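Local coordinates for 2-oxo-1,2-dihydroquinoline 8-monooxygenase, oxygenase component (Pseudomonas putida, PDB 1Z02) that hydroxylates 2-oxo-1,2-dihydroquinoline at carbon 8, using a Rieske [2Fe-2S] cluster to feed electrons to a mononuclear iron that activates oxygen, at the interface of chains A and B. Sequence-based numbering; all coordinates share one arbitrary frame. Chains: chain A/B, 2-oxo-1,2-dihydroquinoline 8-monooxygenase, oxygenase component.

Contact 1: the interface of chains A and B. Residues chain A 107-108, 124; chain B 220-221, 240-241, 243, 274, 390.
A:Tyr107-A:His108 and B:Ala220-B:His221 meet as two loop segments, the latter bent at B:Ala220 (phi/psi -122°/76°), and the B:Ala220 carbonyl oxygen lies beside the imidazole of the cluster-binding A:His108, 3.7 Å from A:His108 CG. Within chain A, CE1 of A:His108 lies over the centre of the A:Tyr107 phenol ring, which backs the imidazole on that side. B:His221, a ligand of the mononuclear iron, crosses A:Tyr107 obliquely and touches it with its root: B:His221 CB is 3.6 Å from ring carbon CE2 of A:Tyr107 and 3.5 Å from the A:Tyr107 backbone O. With CG wedged between the backbone N and the carbonyl carbon (chi1 59°), the B:His221 ring continues away from A:Tyr107 past CG, which is still 3.9 Å from A:Tyr107 CE2. A:Ala124 buries 57 Å² and settles among small and aliphatic groups and a backbone carbonyl of chain B. Its methyl CB packs on the methyl CB of B:Ala220 at 3.7 Å and also touches the B:Leu240 carbonyl O, while its own carbonyl oxygen looks toward methyl groups of B:Leu243 and B:Val274. The patch is thus a van der Waals fit, bringing a Rieske histidine of one subunit beside an iron histidine of the next, an arrangement suited to electron transfer between subunits. A:His108 NE2 and B:His221 ND1 are 5.3 Å apart.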
# COMPACT_ATOMS: atom_id res chain seq x y z
N TYR A 107 4.45 21.19 -18.91
CA TYR A 107 4.64 22.05 -17.76
C TYR A 107 5.30 23.36 -18.18
O TYR A 107 4.64 24.39 -18.25
CB TYR A 107 5.46 21.35 -16.67
CG TYR A 107 5.37 22.03 -15.31
CD1 TYR A 107 6.05 21.52 -14.21
CD2 TYR A 107 4.61 23.18 -15.14
CE1 TYR A 107 5.98 22.15 -12.97
CE2 TYR A 107 4.54 23.81 -13.91
CZ TYR A 107 5.23 23.30 -12.83
OH TYR A 107 5.17 23.96 -11.62
N HIS A 108 6.60 23.33 -18.47
CA HIS A 108 7.31 24.55 -18.87
C HIS A 108 7.69 24.59 -20.35
O HIS A 108 8.33 25.54 -20.80
CB HIS A 108 8.57 24.74 -18.03
CG HIS A 108 8.32 24.81 -16.56
ND1 HIS A 108 8.43 23.71 -15.74
CD2 HIS A 108 7.95 25.83 -15.76
CE1 HIS A 108 8.14 24.05 -14.50
NE2 HIS A 108 7.85 25.34 -14.49
N ALA A 124 9.20 28.40 -22.86
CA ALA A 124 9.32 29.55 -21.98
C ALA A 124 10.70 30.21 -21.93
O ALA A 124 10.88 31.20 -21.23
CB ALA A 124 8.90 29.15 -20.56
N ALA B 220 6.72 30.81 -15.15
CA ALA B 220 6.59 30.35 -16.53
C ALA B 220 5.92 29.01 -16.80
O ALA B 220 6.61 28.03 -17.12
CB ALA B 220 7.98 30.36 -17.18
N HIS B 221 4.60 28.94 -16.71
CA HIS B 221 3.92 27.69 -17.04
C HIS B 221 2.58 27.92 -17.70
O HIS B 221 1.55 27.39 -17.27
CB HIS B 221 3.78 26.78 -15.81
CG HIS B 221 3.03 27.38 -14.66
ND1 HIS B 221 3.57 28.35 -13.83
CD2 HIS B 221 1.80 27.11 -14.17
CE1 HIS B 221 2.70 28.63 -12.88
NE2 HIS B 221 1.62 27.90 -13.06
N LEU B 240 4.27 33.48 -23.68
CA LEU B 240 4.83 32.14 -23.65
C LEU B 240 5.61 31.93 -22.36
O LEU B 240 5.84 30.79 -21.95
CB LEU B 240 5.76 31.93 -24.85
CG LEU B 240 5.12 31.95 -26.23
CD1 LEU B 240 6.19 31.72 -27.27
CD2 LEU B 240 4.04 30.88 -26.32
N GLY B 241 6.01 33.02 -21.73
CA GLY B 241 6.77 32.93 -20.49
C GLY B 241 7.30 34.28 -20.04
O GLY B 241 7.09 35.29 -20.70
N LEU B 243 10.92 36.14 -18.46
CA LEU B 243 12.34 35.95 -18.24
C LEU B 243 12.98 37.01 -17.38
O LEU B 243 12.63 38.19 -17.46
CB LEU B 243 13.11 35.97 -19.55
CG LEU B 243 12.85 35.07 -20.74
CD1 LEU B 243 13.56 35.70 -21.91
CD2 LEU B 243 13.34 33.67 -20.48
N VAL B 274 7.93 36.67 -22.95
CA VAL B 274 8.40 36.03 -24.17
C VAL B 274 7.19 35.92 -25.08
O VAL B 274 6.17 35.33 -24.71
CB VAL B 274 8.93 34.60 -23.89
CG1 VAL B 274 9.31 33.91 -25.18
CG2 VAL B 274 10.14 34.66 -22.95
N THR B 390 15.28 30.58 -15.84
CA THR B 390 14.08 31.00 -15.16
C THR B 390 13.94 30.41 -13.76
O THR B 390 13.13 30.86 -12.96
CB THR B 390 12.83 30.65 -15.99
OG1 THR B 390 12.94 29.31 -16.49
CG2 THR B 390 12.71 31.60 -17.17

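Contact 2: the interface of chains A and B. Residues chain A 93, 106-107; chain B 224, 367-368, 371.
The indole of A:Trp106, with 53 Å² buried, pushes its six-membered ring end-on against helix 363-377 of chain B. The B:Ala371 methyl CB sits almost evenly astride the outer CZ2-CH2 bond of the ring, 3.4 Å from A:Trp106 CH2. One turn back, the B:Ala368 backbone supports the neighbouring corner, its CA 3.6 Å from A:Trp106 CZ3. The backbone O of B:Tyr367, a poorly ordered residue, lies at the ring edge in plane with the indole and faces CH2. A chi1 of 49°, with A:Trp106 CG between its own backbone N and carbonyl carbon, turns the six-membered ring toward this helix. An alanine here would probably open a gap over B:Ala368 and B:Ala371 and leave both without the indole that packs on them. B:Ala371, burying 30 Å², also touches the carboxylate of A:Glu93, whose OE2 is 3.9 Å from the alanine CB; the acid reaches the helix polar groups through water. B:Val224, on helix 222-225, buries 29 Å² and uses one branch for two contacts: its CG2 lies 3.6 Å from the A:Trp106 backbone O and 3.7 Å from A:Tyr107 CD2. This side of the subunit interface therefore joins packing of an indole on alanines to water-bridged polar groups. Water 1 links A:Glu93 OE2 to the B:Ala371 carbonyl, while water 2 stands 2.8 Å from A:Glu93 OE1 and 2.7 Å from B:Tyr367 O.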
# COMPACT_ATOMS: atom_id res chain seq x y z
N GLU A 93 1.27 12.47 -20.01
CA GLU A 93 0.09 12.75 -19.21
C GLU A 93 -0.83 13.79 -19.83
O GLU A 93 -2.04 13.77 -19.62
CB GLU A 93 0.50 13.18 -17.80
CG GLU A 93 0.90 11.99 -16.94
CD GLU A 93 0.98 12.32 -15.47
OE1 GLU A 93 0.07 12.99 -14.96
OE2 GLU A 93 1.95 11.88 -14.82
N TRP A 106 4.28 19.47 -21.08
CA TRP A 106 3.14 20.34 -20.78
C TRP A 106 3.31 21.25 -19.58
O TRP A 106 2.40 22.01 -19.25
CB TRP A 106 1.87 19.50 -20.59
CG TRP A 106 2.05 18.33 -19.65
CD1 TRP A 106 2.55 17.11 -19.96
CD2 TRP A 106 1.69 18.29 -18.27
NE1 TRP A 106 2.54 16.29 -18.85
CE2 TRP A 106 2.01 16.99 -17.80
CE3 TRP A 106 1.13 19.21 -17.38
CZ2 TRP A 106 1.79 16.60 -16.47
CZ3 TRP A 106 0.91 18.82 -16.06
CH2 TRP A 106 1.24 17.53 -15.62
N TYR A 107 4.45 21.19 -18.91
CA TYR A 107 4.64 22.05 -17.76
C TYR A 107 5.30 23.36 -18.18
O TYR A 107 4.64 24.39 -18.25
CB TYR A 107 5.46 21.35 -16.67
CG TYR A 107 5.37 22.03 -15.31
CD1 TYR A 107 6.05 21.52 -14.21
CD2 TYR A 107 4.61 23.18 -15.14
CE1 TYR A 107 5.98 22.15 -12.97
CE2 TYR A 107 4.54 23.81 -13.91
CZ TYR A 107 5.23 23.30 -12.83
OH TYR A 107 5.17 23.96 -11.62
N VAL B 224 0.06 25.14 -18.72
CA VAL B 224 -0.78 24.57 -17.67
C VAL B 224 -2.12 25.28 -17.52
O VAL B 224 -3.12 24.66 -17.16
CB VAL B 224 -0.04 24.59 -16.31
CG1 VAL B 224 -1.00 24.25 -15.16
CG2 VAL B 224 1.12 23.59 -16.33
N TYR B 367 -2.59 18.85 -10.95
CA TYR B 367 -2.09 17.77 -11.78
C TYR B 367 -0.62 17.98 -12.09
O TYR B 367 0.13 17.02 -12.22
CB TYR B 367 -2.89 17.67 -13.09
CG TYR B 367 -4.37 17.48 -12.88
CD1 TYR B 367 -5.22 18.58 -12.75
CD2 TYR B 367 -4.93 16.21 -12.79
CE1 TYR B 367 -6.59 18.42 -12.53
CE2 TYR B 367 -6.29 16.03 -12.57
CZ TYR B 367 -7.12 17.14 -12.44
OH TYR B 367 -8.47 16.97 -12.22
N ALA B 368 -0.20 19.24 -12.22
CA ALA B 368 1.19 19.54 -12.52
C ALA B 368 2.06 19.07 -11.36
O ALA B 368 3.09 18.43 -11.55
CB ALA B 368 1.38 21.03 -12.75
N ALA B 371 2.29 15.22 -11.04
CA ALA B 371 3.12 14.68 -12.11
C ALA B 371 4.62 14.72 -11.82
O ALA B 371 5.38 13.90 -12.34
CB ALA B 371 2.81 15.42 -13.42
O HOH W 1 4.46 12.36 -14.35
O HOH W 2 -1.00 14.74 -13.02

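Contact 3: the interface of chains A and B. Residues chain A 98, 102, 109, 111, 121-123; chain B 223, 277, 280, 282.
Apolar packing dominates where A:Phe98 meets three leucines of chain B, with 71 Å² of the phenylalanine buried. B:Leu282 crosses it at about a right angle and lays CD1 over one face, toward the rim, while its other branch, CD2, is 3.7 Å from A:Phe98 CD2. B:Leu223 comes tip to tip instead: its CD2 meets the ring edge in plane, 3.5 Å from A:Phe98 CZ, and its second methyl, CD1, rests 3.9 Å from A:Gly109 CA. B:Leu280 pushes its forked end among A:Phe98, A:Thr102, A:Thr111, A:Thr121 and A:Val123; CD1 is 3.9 Å from A:Val123 CG2, and CD2 turns toward A:Thr102 and A:Thr111. Direct polar contact comes from A:Thr121, whose hydroxyl OG1 is anti to the backbone N (chi1 -169°) and donates to the amide oxygen OD1 of B:Asn277 at 3.1 Å. The donor is tilted 15° from the amide plane, with a C=O...donor angle of 115°. Inside chain A, the A:Thr111 hydroxyl donates to the A:Gly109 carbonyl from above its plane, OG1 to O 2.8 Å, which gives the hydroxyl a polar partner beside the B:Leu280 methyl CD1. Water 3 adds an indirect tie between the backbone oxygens of A:Phe98 and B:Leu280. Together these contacts seat the Rieske domain of one subunit against the neighbouring catalytic domain, and probably help hold the trimer's cluster-to-iron alignment.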
# COMPACT_ATOMS: atom_id res chain seq x y z
N PHE A 98 3.73 20.90 -30.77
CA PHE A 98 3.55 22.08 -31.59
C PHE A 98 3.94 21.91 -33.06
O PHE A 98 3.52 22.69 -33.91
CB PHE A 98 4.31 23.27 -30.98
CG PHE A 98 3.79 23.68 -29.64
CD1 PHE A 98 4.40 23.23 -28.47
CD2 PHE A 98 2.67 24.49 -29.53
CE1 PHE A 98 3.90 23.57 -27.22
CE2 PHE A 98 2.15 24.84 -28.28
CZ PHE A 98 2.77 24.38 -27.13
N THR A 102 8.32 17.20 -33.19
CA THR A 102 8.64 17.33 -31.77
C THR A 102 7.51 16.94 -30.84
O THR A 102 6.40 16.62 -31.27
CB THR A 102 9.03 18.78 -31.42
OG1 THR A 102 7.88 19.64 -31.58
CG2 THR A 102 10.15 19.27 -32.33
N GLY A 109 7.33 23.56 -21.09
CA GLY A 109 7.63 23.57 -22.51
C GLY A 109 8.95 23.05 -23.03
O GLY A 109 9.31 23.37 -24.18
N THR A 111 11.13 21.11 -25.05
CA THR A 111 10.71 20.44 -26.28
C THR A 111 11.78 19.52 -26.85
O THR A 111 12.96 19.89 -26.94
CB THR A 111 10.29 21.48 -27.33
OG1 THR A 111 9.31 22.36 -26.77
CG2 THR A 111 9.69 20.79 -28.54
N THR A 121 14.45 23.17 -27.91
CA THR A 121 14.06 24.49 -27.43
C THR A 121 13.25 24.35 -26.16
O THR A 121 12.93 23.24 -25.74
CB THR A 121 13.20 25.22 -28.49
OG1 THR A 121 13.03 26.60 -28.12
CG2 THR A 121 11.83 24.56 -28.61
N ILE A 122 12.94 25.48 -25.53
CA ILE A 122 12.11 25.52 -24.32
C ILE A 122 11.10 26.64 -24.59
O ILE A 122 11.48 27.81 -24.69
CB ILE A 122 12.93 25.87 -23.05
CG1 ILE A 122 14.01 24.81 -22.81
CG2 ILE A 122 12.01 25.92 -21.83
CD1 ILE A 122 15.00 25.19 -21.76
N VAL A 123 9.83 26.29 -24.72
CA VAL A 123 8.81 27.29 -25.00
C VAL A 123 8.95 28.56 -24.15
O VAL A 123 8.86 29.67 -24.66
CB VAL A 123 7.38 26.72 -24.79
CG1 VAL A 123 6.35 27.80 -25.00
CG2 VAL A 123 7.13 25.58 -25.78
N LEU B 223 1.36 26.77 -20.48
CA LEU B 223 0.72 25.57 -21.02
C LEU B 223 -0.22 24.93 -20.00
O LEU B 223 -1.17 24.26 -20.37
CB LEU B 223 1.78 24.56 -21.45
CG LEU B 223 2.72 25.01 -22.57
CD1 LEU B 223 3.78 23.99 -22.78
CD2 LEU B 223 1.96 25.19 -23.84
N ASN B 277 8.51 31.82 -30.30
CA ASN B 277 9.45 30.72 -30.30
C ASN B 277 9.69 30.41 -31.78
O ASN B 277 8.89 29.74 -32.41
CB ASN B 277 8.86 29.48 -29.62
CG ASN B 277 9.90 28.41 -29.35
OD1 ASN B 277 10.37 28.26 -28.23
ND2 ASN B 277 10.27 27.68 -30.39
N LEU B 280 9.72 26.56 -33.07
CA LEU B 280 8.43 25.90 -33.21
C LEU B 280 7.44 26.70 -34.06
O LEU B 280 6.37 26.21 -34.41
CB LEU B 280 7.82 25.64 -31.83
CG LEU B 280 8.69 24.80 -30.88
CD1 LEU B 280 8.08 24.75 -29.49
CD2 LEU B 280 8.82 23.40 -31.43
N LEU B 282 6.03 29.62 -33.07
CA LEU B 282 5.00 30.16 -32.19
C LEU B 282 5.15 31.66 -32.08
O LEU B 282 6.26 32.19 -32.11
CB LEU B 282 5.10 29.55 -30.79
CG LEU B 282 4.93 28.04 -30.69
CD1 LEU B 282 4.90 27.68 -29.22
CD2 LEU B 282 3.66 27.57 -31.39
O HOH W 3 3.54 25.51 -34.11

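Centres of C-alpha atoms lie about 14 Å apart for contact 1 and contact 2, 10 Å for contact 1 and contact 3, and 15 Å for contact 2 and contact 3. A:Tyr107 belongs to both contact 1 and contact 2. The chain A run 106-111 serves all three, and on chain B the stretch 220-224, including helix 222-225, does the same: iron ligand in contact 1, A:Trp106 neighbour in contact 2, leucine in contact 3. The three form a triangle, with contact 1 at one corner carrying the histidine pair. The junction recurs between the trimer's copies, setting each Rieske domain against a neighbour's iron site.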